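Local coordinates for protein glutathione transferase gst1-6 (Anopheles dirus, PDB 1V2A) that probably catalyses the conjugation of glutathione to halide-bearing and other electrophilic substrates, working in detoxification as a homodimeric Delta class glutathione transferase, at residues B[18-24]-B[71-76]; B[94-98]-B[138-142]; B[98-104]-B[156-161]. One frame throughout, in Å; residues are numbered along the deposited sequence.

Contact 1 of 3, residues B[18-24]-B[71-76]; sequences LAKKLGI and LVETYA
Ile24 drives its CD1 methyl against the root of the Tyr75 side chain, reaching Tyr75 CB at 3.5 Å, and this is where the contact is tightest. The same methyl rests on Leu71, with CD1 of Ile24 4.0 Å from CB of Leu71, so it is wedged between two side chains one helical turn apart. Deeper down, Leu18 forks between Leu71 and Val72. Its CG stands opposite the backbone nitrogen (chi1 -177°), which sends both branches across: CD1 of Leu18 slides past Leu71 to lie 3.9 Å from its CB, while CD2 of Leu18 meets CG2 of Val72 crosswise. Ile155 of helix 152-162 and Leu81 also touch Leu18 and help bury this end.

The fit relaxes beside it, between Leu22 and Ala76, both partly exposed, where the closest approach of the side chains is CD2 of Leu22 to CB of Ala76 at 4.1 Å. Lys20, which is exposed, lies on the side turned from the 71-76 segment. Gly23, with positive phi, closes helix 13-22 in a Schellman motif, in which Ile24 N bonds back to Ala19 O at 3.0 Å and the chain turns Ile24 into the interface. The Tyr75 hydroxyl is held elsewhere, by Asp56, and Glu73 makes a salt bridge to Arg89 of the second subunit. The helical parts of the two segments run 19° from parallel, their axes 11.0 Å apart at closest: this is the helix pair that packs on one face of the sheet in the thioredoxin-like N-terminal domain of glutathione transferases.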
loop_
_atom_site.group_PDB
_atom_site.type_symbol
_atom_site.label_atom_id
_atom_site.label_comp_id
_atom_site.label_asym_id
_atom_site.label_seq_id
_atom_site.Cartn_x
_atom_site.Cartn_y
_atom_site.Cartn_z
ATOM N N LEU B 18 2.498 -17.308 5.803
ATOM C CA LEU B 18 1.333 -17.159 6.659
ATOM C C LEU B 18 0.548 -18.471 6.643
ATOM O O LEU B 18 0.151 -18.974 7.693
ATOM C CB LEU B 18 0.473 -15.999 6.151
ATOM C CG LEU B 18 -0.779 -15.583 6.928
ATOM C CD1 LEU B 18 -1.882 -16.611 6.708
ATOM C CD2 LEU B 18 -0.445 -15.425 8.402
ATOM N N ALA B 19 0.348 -19.029 5.452
ATOM C CA ALA B 19 -0.388 -20.279 5.309
ATOM C C ALA B 19 0.160 -21.367 6.224
ATOM O O ALA B 19 -0.604 -22.078 6.885
ATOM C CB ALA B 19 -0.345 -20.754 3.857
ATOM N N LYS B 20 1.487 -21.490 6.255
ATOM C CA LYS B 20 2.151 -22.499 7.072
ATOM C C LYS B 20 1.924 -22.254 8.554
ATOM O O LYS B 20 1.686 -23.184 9.318
ATOM C CB LYS B 20 3.657 -22.504 6.792
ATOM C CG LYS B 20 4.028 -22.733 5.334
ATOM C CD LYS B 20 5.532 -22.961 5.180
ATOM C CE LYS B 20 5.922 -23.056 3.713
ATOM N NZ LYS B 20 5.120 -24.081 2.982
ATOM N N LYS B 21 2.004 -20.992 8.949
ATOM C CA LYS B 21 1.818 -20.611 10.339
ATOM C C LYS B 21 0.423 -20.908 10.883
ATOM O O LYS B 21 0.279 -21.155 12.075
ATOM C CB LYS B 21 2.104 -19.112 10.504
ATOM C CG LYS B 21 3.370 -18.768 11.275
ATOM C CD LYS B 21 3.213 -19.045 12.757
ATOM C CE LYS B 21 4.368 -18.456 13.546
ATOM N NZ LYS B 21 4.258 -18.717 15.003
ATOM N N LEU B 22 -0.591 -20.880 10.015
ATOM C CA LEU B 22 -1.979 -21.096 10.430
ATOM C C LEU B 22 -2.618 -22.416 9.997
ATOM O O LEU B 22 -3.820 -22.621 10.210
ATOM C CB LEU B 22 -2.860 -19.951 9.923
ATOM C CG LEU B 22 -2.497 -18.502 10.259
ATOM C CD1 LEU B 22 -3.392 -17.576 9.460
ATOM C CD2 LEU B 22 -2.647 -18.242 11.756
ATOM N N GLY B 23 -1.838 -23.293 9.374
ATOM C CA GLY B 23 -2.362 -24.577 8.943
ATOM C C GLY B 23 -3.385 -24.534 7.822
ATOM O O GLY B 23 -4.350 -25.306 7.828
ATOM N N ILE B 24 -3.182 -23.647 6.852
ATOM C CA ILE B 24 -4.115 -23.534 5.737
ATOM C C ILE B 24 -3.573 -24.264 4.512
ATOM O O ILE B 24 -2.406 -24.102 4.142
ATOM C CB ILE B 24 -4.368 -22.049 5.322
ATOM C CG1 ILE B 24 -4.789 -21.211 6.528
ATOM C CG2 ILE B 24 -5.481 -21.980 4.287
ATOM C CD1 ILE B 24 -4.992 -19.744 6.196
ATOM N N LEU B 71 -6.837 -14.085 4.749
ATOM C CA LEU B 71 -6.612 -15.412 5.316
ATOM C C LEU B 71 -6.599 -15.407 6.839
ATOM O O LEU B 71 -7.154 -16.307 7.474
ATOM C CB LEU B 71 -5.288 -15.997 4.811
ATOM C CG LEU B 71 -5.203 -16.406 3.334
ATOM C CD1 LEU B 71 -3.783 -16.830 3.017
ATOM C CD2 LEU B 71 -6.160 -17.544 3.035
ATOM N N VAL B 72 -5.949 -14.403 7.420
ATOM C CA VAL B 72 -5.873 -14.297 8.863
ATOM C C VAL B 72 -7.283 -14.141 9.433
ATOM O O VAL B 72 -7.691 -14.906 10.309
ATOM C CB VAL B 72 -5.018 -13.080 9.297
ATOM C CG1 VAL B 72 -4.995 -12.978 10.812
ATOM C CG2 VAL B 72 -3.612 -13.212 8.758
ATOM N N GLU B 73 -8.023 -13.157 8.924
ATOM C CA GLU B 73 -9.384 -12.892 9.391
ATOM C C GLU B 73 -10.267 -14.113 9.203
ATOM O O GLU B 73 -11.054 -14.459 10.076
ATOM C CB GLU B 73 -9.992 -11.692 8.639
ATOM C CG GLU B 73 -9.109 -10.433 8.672
ATOM C CD GLU B 73 -9.806 -9.173 8.173
ATOM O OE1 GLU B 73 -10.321 -9.158 7.031
ATOM O OE2 GLU B 73 -9.829 -8.189 8.935
ATOM N N THR B 74 -10.117 -14.774 8.061
ATOM C CA THR B 74 -10.906 -15.958 7.750
ATOM C C THR B 74 -10.479 -17.247 8.462
ATOM O O THR B 74 -11.330 -18.010 8.927
ATOM C CB THR B 74 -10.888 -16.242 6.236
ATOM O OG1 THR B 74 -11.330 -15.082 5.522
ATOM C CG2 THR B 74 -11.805 -17.399 5.904
ATOM N N TYR B 75 -9.173 -17.491 8.558
ATOM C CA TYR B 75 -8.701 -18.733 9.162
ATOM C C TYR B 75 -7.913 -18.690 10.467
ATOM O O TYR B 75 -7.730 -19.728 11.106
ATOM C CB TYR B 75 -7.906 -19.515 8.114
ATOM C CG TYR B 75 -8.726 -19.829 6.890
ATOM C CD1 TYR B 75 -9.827 -20.677 6.971
ATOM C CD2 TYR B 75 -8.439 -19.239 5.663
ATOM C CE1 TYR B 75 -10.627 -20.927 5.867
ATOM C CE2 TYR B 75 -9.233 -19.483 4.549
ATOM C CZ TYR B 75 -10.328 -20.327 4.660
ATOM O OH TYR B 75 -11.134 -20.567 3.572
ATOM N N ALA B 76 -7.449 -17.516 10.875
ATOM C CA ALA B 76 -6.682 -17.420 12.114
ATOM C C ALA B 76 -7.520 -17.745 13.341
ATOM O O ALA B 76 -8.556 -17.128 13.582
ATOM C CB ALA B 76 -6.086 -16.032 12.260
#

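Contact 2 of 3, residues B[94-98]-B[138-142]; sequences QRLFF and FVTER
Arg95 NH2 is gripped by two acceptors: Glu141 OE2 takes a weak, bent hydrogen bond at 3.0 Å (134° at the hydrogen) within a salt bridge, and a water accepts from NH2. In the all-helical C-terminal domain of the glutathione transferase fold, this joins helix 86-115 to the end of helix 122-141. The water also accepts from Arg142 NH1 at 2.6 Å and reaches the carbonyl oxygen of Phe138. Arg142 NH1 itself comes within 3.3 Å of Arg95 NH2; the two charges are probably eased by Glu141 and the shared water. Farther back, Arg95 NE bonds to Ala145 O, which, with the bonds at NH2, should limit the rotation of the guanidinium.

Thus held, the guanidinium lies flat on the Phe138 ring, planes 18° apart, in a cation-pi stack with CZ of Arg95 3.6 Å from the ring centroid. Bends at chi2 and chi3 fold the arginine chain over, so that its CD makes a CH-pi contact on the same ring. Trp62 of the second subunit packs against both Arg95 and Phe138. The phenyl group of Phe138 then points onward into the core in a T-shaped pair with Phe98, its CE1 sitting 3.7 Å above the centre of the Phe98 ring.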
loop_
_atom_site.group_PDB
_atom_site.type_symbol
_atom_site.label_atom_id
_atom_site.label_comp_id
_atom_site.label_asym_id
_atom_site.label_seq_id
_atom_site.Cartn_x
_atom_site.Cartn_y
_atom_site.Cartn_z
ATOM N N GLN B 94 0.192 0.661 9.363
ATOM C CA GLN B 94 1.166 1.641 8.902
ATOM C C GLN B 94 2.423 0.961 8.371
ATOM O O GLN B 94 2.927 1.335 7.310
ATOM C CB GLN B 94 1.525 2.612 10.023
ATOM C CG GLN B 94 2.600 3.619 9.635
ATOM C CD GLN B 94 4.002 3.100 9.883
ATOM O OE1 GLN B 94 4.825 3.021 8.967
ATOM N NE2 GLN B 94 4.283 2.740 11.134
ATOM N N ARG B 95 2.922 -0.040 9.097
ATOM C CA ARG B 95 4.121 -0.750 8.666
ATOM C C ARG B 95 3.873 -1.480 7.341
ATOM O O ARG B 95 4.801 -1.670 6.546
ATOM C CB ARG B 95 4.571 -1.775 9.714
ATOM C CG ARG B 95 4.705 -1.277 11.151
ATOM C CD ARG B 95 5.753 -0.198 11.354
ATOM N NE ARG B 95 6.334 -0.283 12.692
ATOM C CZ ARG B 95 6.775 0.755 13.399
ATOM N NH1 ARG B 95 6.697 1.985 12.906
ATOM N NH2 ARG B 95 7.308 0.561 14.596
ATOM N N LEU B 96 2.629 -1.906 7.109
ATOM C CA LEU B 96 2.304 -2.595 5.869
ATOM C C LEU B 96 2.341 -1.607 4.700
ATOM O O LEU B 96 2.794 -1.947 3.613
ATOM C CB LEU B 96 0.914 -3.254 5.944
ATOM C CG LEU B 96 0.705 -4.484 6.837
ATOM C CD1 LEU B 96 -0.774 -4.858 6.855
ATOM C CD2 LEU B 96 1.531 -5.656 6.333
ATOM N N PHE B 97 1.855 -0.388 4.918
ATOM C CA PHE B 97 1.871 0.612 3.861
ATOM C C PHE B 97 3.273 1.153 3.673
ATOM O O PHE B 97 3.613 1.707 2.626
ATOM C CB PHE B 97 0.860 1.729 4.147
ATOM C CG PHE B 97 -0.562 1.326 3.851
ATOM C CD1 PHE B 97 -1.373 0.796 4.848
ATOM C CD2 PHE B 97 -1.063 1.409 2.557
ATOM C CE1 PHE B 97 -2.670 0.350 4.563
ATOM C CE2 PHE B 97 -2.352 0.965 2.256
ATOM C CZ PHE B 97 -3.160 0.433 3.264
ATOM N N PHE B 98 4.089 0.955 4.698
ATOM C CA PHE B 98 5.489 1.346 4.672
ATOM C C PHE B 98 6.190 0.366 3.725
ATOM O O PHE B 98 7.058 0.739 2.936
ATOM C CB PHE B 98 6.086 1.213 6.076
ATOM C CG PHE B 98 7.585 1.178 6.095
ATOM C CD1 PHE B 98 8.324 2.335 5.875
ATOM C CD2 PHE B 98 8.260 -0.018 6.309
ATOM C CE1 PHE B 98 9.714 2.298 5.870
ATOM C CE2 PHE B 98 9.640 -0.064 6.307
ATOM C CZ PHE B 98 10.372 1.091 6.087
ATOM N N PHE B 138 12.332 0.857 13.609
ATOM C CA PHE B 138 11.151 0.078 13.960
ATOM C C PHE B 138 11.520 -1.152 14.792
ATOM O O PHE B 138 10.943 -1.400 15.851
ATOM C CB PHE B 138 10.418 -0.378 12.691
ATOM C CG PHE B 138 9.866 0.752 11.858
ATOM C CD1 PHE B 138 9.413 0.516 10.561
ATOM C CD2 PHE B 138 9.769 2.039 12.374
ATOM C CE1 PHE B 138 8.885 1.549 9.784
ATOM C CE2 PHE B 138 9.245 3.077 11.609
ATOM C CZ PHE B 138 8.798 2.828 10.310
ATOM N N VAL B 139 12.491 -1.918 14.307
ATOM C CA VAL B 139 12.913 -3.130 15.001
ATOM C C VAL B 139 13.866 -2.906 16.175
ATOM O O VAL B 139 14.565 -3.825 16.604
ATOM C CB VAL B 139 13.527 -4.137 14.007
ATOM C CG1 VAL B 139 12.453 -4.597 13.042
ATOM C CG2 VAL B 139 14.679 -3.498 13.241
ATOM N N THR B 140 13.897 -1.680 16.689
ATOM C CA THR B 140 14.724 -1.366 17.851
ATOM C C THR B 140 13.755 -0.949 18.953
ATOM O O THR B 140 13.923 -1.319 20.122
ATOM C CB THR B 140 15.691 -0.195 17.604
ATOM O OG1 THR B 140 14.942 1.017 17.460
ATOM C CG2 THR B 140 16.515 -0.432 16.364
ATOM N N GLU B 141 12.740 -0.177 18.573
ATOM C CA GLU B 141 11.743 0.270 19.530
ATOM C C GLU B 141 10.992 -0.956 20.057
ATOM O O GLU B 141 10.458 -0.946 21.167
ATOM C CB GLU B 141 10.791 1.271 18.872
ATOM C CG GLU B 141 10.137 0.788 17.595
ATOM C CD GLU B 141 9.398 1.900 16.862
ATOM O OE1 GLU B 141 8.557 2.578 17.487
ATOM O OE2 GLU B 141 9.655 2.093 15.655
ATOM N N ARG B 142 10.966 -2.016 19.250
ATOM C CA ARG B 142 10.334 -3.272 19.643
ATOM C C ARG B 142 11.106 -4.407 18.979
ATOM O O ARG B 142 11.855 -4.183 18.027
ATOM C CB ARG B 142 8.863 -3.347 19.207
ATOM C CG ARG B 142 8.009 -2.152 19.570
ATOM C CD ARG B 142 6.531 -2.529 19.567
ATOM N NE ARG B 142 5.663 -1.356 19.590
ATOM C CZ ARG B 142 5.487 -0.530 18.558
ATOM N NH1 ARG B 142 6.120 -0.740 17.404
ATOM N NH2 ARG B 142 4.670 0.511 18.676
HETATM O O HOH W 1 8.297 -1.788 16.399
#

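Contact 3 of 3, residues B[98-104]-B[156-161]; sequences FDIGTLY and CLLGTV
Asp99 and Thr160 make the one direct hydrogen bond between the two segments, Thr160 OG1 donating to Asp99 OD1 over 2.6 Å. They join helix 86-115 to helix 152-162 in the core of the C-terminal helical domain, where the segments run 23° from parallel.

The polar contacts all gather on the Asp99 carboxylate, which is buried. OD1 accepts the threonine's hydrogen bond on its syn lone pair, the side of the other oxygen. Asp99 OD2 accepts a hydrogen bond from a water at 2.9 Å, which donates another to the Cys156 carbonyl oxygen, bridging the aspartate to the facing backbone. OD2 is also bonded to the hydroxyl of Tyr65, a residue of the glutathione pocket, consistent with Asp99 acting as a second-shell group that helps orient a pocket residue. Leu157 presses its CD2 methyl against the carboxylate, 3.0 Å from Asp99 OD1, a very tight fit.

Among the apolar pairs, the same methyl lies in line with the edge of the Phe98 ring and also meets Leu103 CD2. Next to it, Leu103 CG rests on Thr160 CG2 at 3.7 Å, and Leu103 CD2 reaches more loosely toward Val161. Helix 122-141 covers Leu103 and Val161 through Leu135.

Backbone shape matters as well. A pi-type turn at 99-103, with Tyr104 N bonded to Asp99 O at 2.9 Å, widens helix 86-115 here. Tyr104 packs on Pro10 and Pro11, and its side chain is about 5 Å from the bound glutathione sulfonic acid, which Ile100 touches.

Thr160 divides its labour by its first torsion: with OG1 opposite the carbonyl carbon (chi1 -62°) and turned to the aspartate, CG2 falls at the edge of the Tyr104 ring, 3.5 Å from its CD1.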
loop_
_atom_site.group_PDB
_atom_site.type_symbol
_atom_site.label_atom_id
_atom_site.label_comp_id
_atom_site.label_asym_id
_atom_site.label_seq_id
_atom_site.Cartn_x
_atom_site.Cartn_y
_atom_site.Cartn_z
ATOM N N PHE B 98 4.089 0.955 4.698
ATOM C CA PHE B 98 5.489 1.346 4.672
ATOM C C PHE B 98 6.190 0.366 3.725
ATOM O O PHE B 98 7.058 0.739 2.936
ATOM C CB PHE B 98 6.086 1.213 6.076
ATOM C CG PHE B 98 7.585 1.178 6.095
ATOM C CD1 PHE B 98 8.324 2.335 5.875
ATOM C CD2 PHE B 98 8.260 -0.018 6.309
ATOM C CE1 PHE B 98 9.714 2.298 5.870
ATOM C CE2 PHE B 98 9.640 -0.064 6.307
ATOM C CZ PHE B 98 10.372 1.091 6.087
ATOM N N ASP B 99 5.777 -0.893 3.808
ATOM C CA ASP B 99 6.346 -1.956 2.997
ATOM C C ASP B 99 6.083 -1.779 1.518
ATOM O O ASP B 99 7.012 -1.676 0.713
ATOM C CB ASP B 99 5.780 -3.305 3.447
ATOM C CG ASP B 99 6.508 -4.474 2.827
ATOM O OD1 ASP B 99 7.745 -4.530 2.947
ATOM O OD2 ASP B 99 5.847 -5.340 2.224
ATOM N N ILE B 100 4.811 -1.739 1.153
ATOM C CA ILE B 100 4.455 -1.614 -0.241
ATOM C C ILE B 100 4.861 -0.288 -0.862
ATOM O O ILE B 100 5.337 -0.265 -2.003
ATOM C CB ILE B 100 2.936 -1.833 -0.459
ATOM C CG1 ILE B 100 2.656 -1.956 -1.955
ATOM C CG2 ILE B 100 2.130 -0.681 0.131
ATOM C CD1 ILE B 100 1.200 -2.186 -2.306
ATOM N N GLY B 101 4.685 0.808 -0.121
ATOM C CA GLY B 101 5.008 2.118 -0.652
ATOM C C GLY B 101 6.335 2.766 -0.293
ATOM O O GLY B 101 6.661 3.825 -0.822
ATOM N N THR B 102 7.112 2.163 0.596
ATOM C CA THR B 102 8.380 2.779 0.953
ATOM C C THR B 102 9.573 1.872 0.737
ATOM O O THR B 102 10.374 2.106 -0.165
ATOM C CB THR B 102 8.389 3.244 2.421
ATOM O OG1 THR B 102 7.352 4.213 2.618
ATOM C CG2 THR B 102 9.740 3.865 2.783
ATOM N N LEU B 103 9.675 0.826 1.553
ATOM C CA LEU B 103 10.799 -0.104 1.481
ATOM C C LEU B 103 10.862 -0.981 0.247
ATOM O O LEU B 103 11.859 -0.969 -0.464
ATOM C CB LEU B 103 10.832 -0.983 2.734
ATOM C CG LEU B 103 12.028 -1.933 2.918
ATOM C CD1 LEU B 103 13.334 -1.245 2.553
ATOM C CD2 LEU B 103 12.071 -2.394 4.360
ATOM N N TYR B 104 9.811 -1.748 -0.017
ATOM C CA TYR B 104 9.833 -2.627 -1.173
ATOM C C TYR B 104 9.812 -1.860 -2.492
ATOM O O TYR B 104 10.365 -2.318 -3.503
ATOM C CB TYR B 104 8.666 -3.622 -1.123
ATOM C CG TYR B 104 8.834 -4.743 -2.125
ATOM C CD1 TYR B 104 9.944 -5.593 -2.064
ATOM C CD2 TYR B 104 7.937 -4.902 -3.181
ATOM C CE1 TYR B 104 10.167 -6.569 -3.037
ATOM C CE2 TYR B 104 8.146 -5.882 -4.165
ATOM C CZ TYR B 104 9.264 -6.706 -4.084
ATOM O OH TYR B 104 9.481 -7.656 -5.046
ATOM N N CYS B 156 5.459 -9.921 5.919
ATOM C CA CYS B 156 5.593 -9.166 4.663
ATOM C C CYS B 156 6.952 -8.473 4.542
ATOM O O CYS B 156 7.560 -8.468 3.471
ATOM C CB CYS B 156 4.497 -8.097 4.535
ATOM S SG CYS B 156 2.792 -8.715 4.477
ATOM N N LEU B 157 7.417 -7.876 5.634
ATOM C CA LEU B 157 8.701 -7.180 5.627
ATOM C C LEU B 157 9.874 -8.155 5.511
ATOM O O LEU B 157 10.964 -7.789 5.052
ATOM C CB LEU B 157 8.840 -6.330 6.895
ATOM C CG LEU B 157 7.941 -5.086 6.919
ATOM C CD1 LEU B 157 7.951 -4.442 8.292
ATOM C CD2 LEU B 157 8.423 -4.113 5.846
ATOM N N LEU B 158 9.648 -9.394 5.940
ATOM C CA LEU B 158 10.674 -10.418 5.858
ATOM C C LEU B 158 10.843 -10.780 4.385
ATOM O O LEU B 158 11.943 -11.063 3.930
ATOM C CB LEU B 158 10.260 -11.654 6.660
ATOM C CG LEU B 158 11.043 -12.930 6.339
ATOM C CD1 LEU B 158 12.529 -12.714 6.641
ATOM C CD2 LEU B 158 10.475 -14.087 7.156
ATOM N N GLY B 159 9.748 -10.763 3.635
ATOM C CA GLY B 159 9.848 -11.083 2.223
ATOM C C GLY B 159 10.621 -9.979 1.529
ATOM O O GLY B 159 11.532 -10.222 0.743
ATOM N N THR B 160 10.259 -8.748 1.856
ATOM C CA THR B 160 10.877 -7.568 1.284
ATOM C C THR B 160 12.365 -7.443 1.552
ATOM O O THR B 160 13.130 -7.112 0.655
ATOM C CB THR B 160 10.183 -6.314 1.811
ATOM O OG1 THR B 160 8.808 -6.344 1.401
ATOM C CG2 THR B 160 10.858 -5.054 1.281
ATOM N N VAL B 161 12.780 -7.704 2.786
ATOM C CA VAL B 161 14.190 -7.573 3.127
ATOM C C VAL B 161 15.100 -8.639 2.527
ATOM O O VAL B 161 16.200 -8.321 2.101
ATOM C CB VAL B 161 14.389 -7.530 4.655
ATOM C CG1 VAL B 161 15.864 -7.364 4.990
ATOM C CG2 VAL B 161 13.592 -6.375 5.237
HETATM O O HOH W 2 6.201 -7.999 1.227
#

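Overall arrangement
Contact 1 closes within the N-terminal thioredoxin-like domain before contacts 2 and 3 open in the helical C-terminal domain; its centre lies 22 Å from that of contact 2 and 20 Å from that of contact 3. The latter two, whose centres are about 10 Å apart, both use helix 86-115, share Phe98, and interleave along the chain, joining that helix first to helix 122-141 and then to the following helix 152-162. Helix 152-162 also reaches contact 1, through Ile155 and Val152, and so ties the two domains together. All three contacts touch the second subunit, while contact 3, nearest the chain centre, borders the glutathione site between the domains.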